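Long-range contacts in exopolyphosphatase (Aquifex aeolicus, PDB 1T6C), which is thought to hydrolyse phosphoanhydride bonds as an exopolyphosphatase of the Ppx/GppA family, built on an actin-like fold: residues V14-D18 / R301-L305; E83-A87 / E308-E312. Where two conformers were deposited one is given. Residues are numbered along the deposited sequence.

How the contacts relate
Both contacts lie where helix 300-313, which follows strand 292-296 of the six-stranded sheet, packs on the five-stranded sheet that holds strands 12-19 and 84-89. Contact 1 takes the start of the helix against strand 12-19, contact 2 its far end against the neighbouring strand 84-89, with centres about 8 Å apart. The two strands run parallel and share backbone hydrogen bonds, Ala15 N to Arg84 O (2.9 Å) and Ile17 N to Lys86 O (3.0 Å), and Val304 CG1 packs 3.5 Å from Lys86 CB. Contact 1 is buried and nearer the calcium: the side chain of Arg301 is about 10 Å from the ion. Contact 2 sits at the surface, away from the metal site.

Contact 1: V14-D18 / R301-L305; sequences VASID and REGVL
Lay strand 14-18 out in beta conformation (phi -122° to -144°, psi 123° to 155°) and set the helical segment 301-305 over one face of it, axes 7.3 Å apart at closest approach and N-to-C directions at 143°, closer to antiparallel than parallel. The register pairs CA of Ser16 with CA of Val304 (6.1 Å) and CA of Ala15 with CA of Leu305 (6.2 Å). Val14, Ser16 and Asp18 point toward the helix; Ala15 and Ile17 point away, Ile17 packing on helix 60-79.

Apolar packing comes from Leu305 and Val304. Leu305 (m, t) starts sideways but swings its end onto the strand, CD2 lying 4.0 Å from Val14 CG2 and 3.6 Å from both Ala15 C and Ser16 N. Val304 CG1 sits 3.5 Å from Ser16 CB.

Two polar links secure the first turn of the helix. With chi1 at p, Ser16 OG donates to Arg301 O at 2.9 Å. Arg301 (chi1 m, chi2 t, chi3 -140°) leaves sideways but its end comes nearer, and NE forms a salt bridge with OD2 of Asp18 (chi1 p) at 3.0 Å, edge-on to the guanidinium. Asp18 and Arg301 each have two conformers, one of which is given.

Helix 300-313, arriving from strand 292-296 of the six-stranded sheet, thus ties together the two halves of the actin-like fold. The buried Ser16 hydroxyl has its hydrogen satisfied by Arg301 O, while charge is confined to the partly exposed Asp18 end, so the contact grades from apolar to ionic along the strand.

Contact 2: E83-A87 / E308-E312; sequences ERVKA and EVLKE
Arg84 lays one face of its guanidinium over the helix, against Lys311 CB, which is 3.4 Å from Arg84 NH2, and Glu312 CA, while the edge of the group meets Glu308. Both Arg84 NE (2.8 Å) and Arg84 NH2 (3.0 Å) donate to Glu308 OE1, and Arg84 NH1 reaches Glu312 OE1 at 3.0 Å. An m, t, p run of chi1 to chi3 bends the arginine into place. Strand 84-87 is extended and helix 308-312 regular, with axes 9.7 Å apart at closest and directions at 133°; the nearest CA pair is Arg84 with Glu308, 6.7 Å. This is a salt-bridge network between an inner strand of the five-stranded sheet and the last turns of the helix lying over it. Glu308 (m, m) and Glu312 (t, p), one turn apart, grip the same arginine, and Lys311 NZ adds a weak bond to Glu308 OE2 at 3.4 Å. Lys86 CB packs 3.6 Å from Glu308 OE2, but the end of the lysine side chain leads away, Lys86 NZ forming a salt bridge with Glu115.

Contact 1: V14-D18 / R301-L305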
# COMPACT_ATOMS: atom_id res chain seq x y z
N VAL A 14 15.99 3.28 -12.88
CA VAL A 14 15.82 2.23 -11.87
C VAL A 14 14.39 1.72 -11.97
O VAL A 14 13.51 2.40 -12.48
CB VAL A 14 16.16 2.74 -10.43
CG1 VAL A 14 17.60 3.22 -10.41
CG2 VAL A 14 15.23 3.83 -9.97
N ALA A 15 14.17 0.49 -11.55
CA ALA A 15 12.86 -0.11 -11.61
C ALA A 15 12.56 -0.99 -10.43
O ALA A 15 13.46 -1.58 -9.82
CB ALA A 15 12.73 -0.92 -12.85
N SER A 16 11.27 -1.13 -10.17
CA SER A 16 10.76 -2.03 -9.15
C SER A 16 9.69 -2.89 -9.76
O SER A 16 8.97 -2.43 -10.64
CB SER A 16 10.21 -1.29 -7.91
OG SER A 16 9.06 -0.56 -8.24
N ILE A 17 9.63 -4.13 -9.30
CA ILE A 17 8.55 -5.07 -9.65
C ILE A 17 7.99 -5.55 -8.33
O ILE A 17 8.74 -5.94 -7.43
CB ILE A 17 9.09 -6.21 -10.47
CG1 ILE A 17 9.54 -5.71 -11.85
CG2 ILE A 17 8.05 -7.29 -10.59
CD1 ILE A 17 10.22 -6.76 -12.68
N ASP A 18 6.68 -5.49 -8.19
CA ASP A 18 5.97 -6.00 -7.02
C ASP A 18 4.95 -7.05 -7.45
O ASP A 18 4.10 -6.79 -8.28
CB ASP A 18 5.39 -4.91 -6.13
CG ASP A 18 4.35 -4.14 -6.76
OD1 ASP A 18 4.68 -3.42 -7.75
OD2 ASP A 18 3.17 -4.15 -6.33
N ARG A 301 6.06 0.52 -3.79
CA ARG A 301 6.62 0.43 -5.13
C ARG A 301 7.62 1.53 -5.43
O ARG A 301 8.63 1.33 -6.04
CB ARG A 301 5.51 0.47 -6.16
CG ARG A 301 4.70 -0.76 -6.17
CD ARG A 301 3.60 -0.69 -7.21
NE ARG A 301 2.39 -1.27 -6.69
CZ ARG A 301 1.38 -0.60 -6.16
NH1 ARG A 301 1.38 0.72 -6.09
NH2 ARG A 301 0.34 -1.27 -5.71
N GLU A 302 7.30 2.73 -4.96
CA GLU A 302 8.18 3.87 -5.17
C GLU A 302 9.34 3.86 -4.16
O GLU A 302 10.44 4.31 -4.47
CB GLU A 302 7.40 5.17 -5.09
CG GLU A 302 6.30 5.33 -6.14
CD GLU A 302 4.98 4.64 -5.83
OE1 GLU A 302 4.74 4.17 -4.68
OE2 GLU A 302 4.13 4.56 -6.77
N GLY A 303 9.11 3.32 -2.98
CA GLY A 303 10.16 3.23 -1.96
C GLY A 303 11.26 2.28 -2.34
O GLY A 303 12.42 2.47 -1.98
N VAL A 304 10.91 1.23 -3.08
CA VAL A 304 11.93 0.37 -3.65
C VAL A 304 12.86 1.16 -4.59
O VAL A 304 14.08 0.95 -4.61
CB VAL A 304 11.28 -0.84 -4.38
CG1 VAL A 304 12.32 -1.65 -5.18
CG2 VAL A 304 10.56 -1.75 -3.38
N LEU A 305 12.30 2.09 -5.35
CA LEU A 305 13.08 2.93 -6.25
C LEU A 305 14.00 3.83 -5.43
O LEU A 305 15.18 4.00 -5.77
CB LEU A 305 12.19 3.79 -7.13
CG LEU A 305 11.08 3.10 -7.91
CD1 LEU A 305 10.16 4.14 -8.47
CD2 LEU A 305 11.65 2.22 -9.00

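Contact 2: E83-A87 / E308-E312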
# COMPACT_ATOMS: atom_id res chain seq x y z
N GLU A 83 19.25 0.38 -15.15
CA GLU A 83 20.51 -0.04 -14.53
C GLU A 83 20.37 -0.79 -13.21
O GLU A 83 21.21 -1.63 -12.87
CB GLU A 83 21.41 1.18 -14.39
CG GLU A 83 21.95 1.58 -15.77
CD GLU A 83 22.95 2.71 -15.73
OE1 GLU A 83 24.14 2.46 -15.42
OE2 GLU A 83 22.54 3.84 -16.02
N ARG A 84 19.31 -0.50 -12.45
CA ARG A 84 19.08 -1.15 -11.16
C ARG A 84 17.63 -1.57 -11.09
O ARG A 84 16.75 -0.74 -11.32
CB ARG A 84 19.39 -0.24 -9.97
CG ARG A 84 20.81 0.34 -9.97
CD ARG A 84 21.13 1.14 -8.70
NE ARG A 84 21.11 0.24 -7.56
CZ ARG A 84 22.19 -0.32 -6.98
NH1 ARG A 84 23.43 -0.05 -7.34
NH2 ARG A 84 21.99 -1.16 -5.97
N VAL A 85 17.41 -2.85 -10.79
CA VAL A 85 16.09 -3.47 -10.73
C VAL A 85 15.99 -4.25 -9.43
O VAL A 85 16.90 -5.03 -9.09
CB VAL A 85 15.89 -4.46 -11.87
CG1 VAL A 85 14.54 -5.16 -11.74
CG2 VAL A 85 16.05 -3.79 -13.19
N LYS A 86 14.88 -4.07 -8.70
CA LYS A 86 14.60 -4.82 -7.49
C LYS A 86 13.18 -5.36 -7.61
O LYS A 86 12.23 -4.62 -7.88
CB LYS A 86 14.73 -3.96 -6.23
CG LYS A 86 14.34 -4.62 -4.94
CD LYS A 86 15.33 -5.70 -4.54
CE LYS A 86 14.81 -6.54 -3.41
NZ LYS A 86 15.91 -7.43 -2.90
N ALA A 87 13.04 -6.66 -7.47
CA ALA A 87 11.73 -7.32 -7.55
C ALA A 87 11.39 -7.97 -6.22
O ALA A 87 12.25 -8.63 -5.60
CB ALA A 87 11.73 -8.32 -8.63
N GLU A 308 16.97 1.94 -4.18
CA GLU A 308 17.97 1.67 -5.19
C GLU A 308 18.85 2.88 -5.40
O GLU A 308 20.06 2.73 -5.58
CB GLU A 308 17.34 1.19 -6.51
CG GLU A 308 16.87 -0.26 -6.49
CD GLU A 308 17.92 -1.28 -6.00
OE1 GLU A 308 19.07 -1.28 -6.50
OE2 GLU A 308 17.59 -2.10 -5.11
N VAL A 309 18.27 4.07 -5.33
CA VAL A 309 19.03 5.32 -5.45
C VAL A 309 19.97 5.51 -4.26
O VAL A 309 21.15 5.84 -4.45
CB VAL A 309 18.11 6.53 -5.56
CG1 VAL A 309 18.92 7.85 -5.52
CG2 VAL A 309 17.24 6.43 -6.84
N LEU A 310 19.47 5.28 -3.05
CA LEU A 310 20.35 5.32 -1.88
C LEU A 310 21.50 4.32 -1.99
O LEU A 310 22.62 4.64 -1.61
CB LEU A 310 19.57 5.10 -0.57
CG LEU A 310 18.49 6.14 -0.23
CD1 LEU A 310 17.61 5.65 0.92
CD2 LEU A 310 19.05 7.52 0.08
N LYS A 311 21.26 3.12 -2.51
CA LYS A 311 22.30 2.10 -2.64
C LYS A 311 23.39 2.55 -3.62
O LYS A 311 24.58 2.26 -3.42
CB LYS A 311 21.73 0.77 -3.13
CG LYS A 311 21.10 -0.04 -2.06
CD LYS A 311 20.51 -1.30 -2.65
CE LYS A 311 19.54 -1.95 -1.69
NZ LYS A 311 19.08 -3.26 -2.27
N GLU A 312 22.96 3.22 -4.68
CA GLU A 312 23.83 3.68 -5.73
C GLU A 312 24.75 4.75 -5.15
O GLU A 312 25.95 4.75 -5.46
CB GLU A 312 22.99 4.22 -6.90
CG GLU A 312 23.77 4.77 -8.09
CD GLU A 312 24.59 3.72 -8.81
OE1 GLU A 312 24.37 2.51 -8.62
OE2 GLU A 312 25.48 4.11 -9.58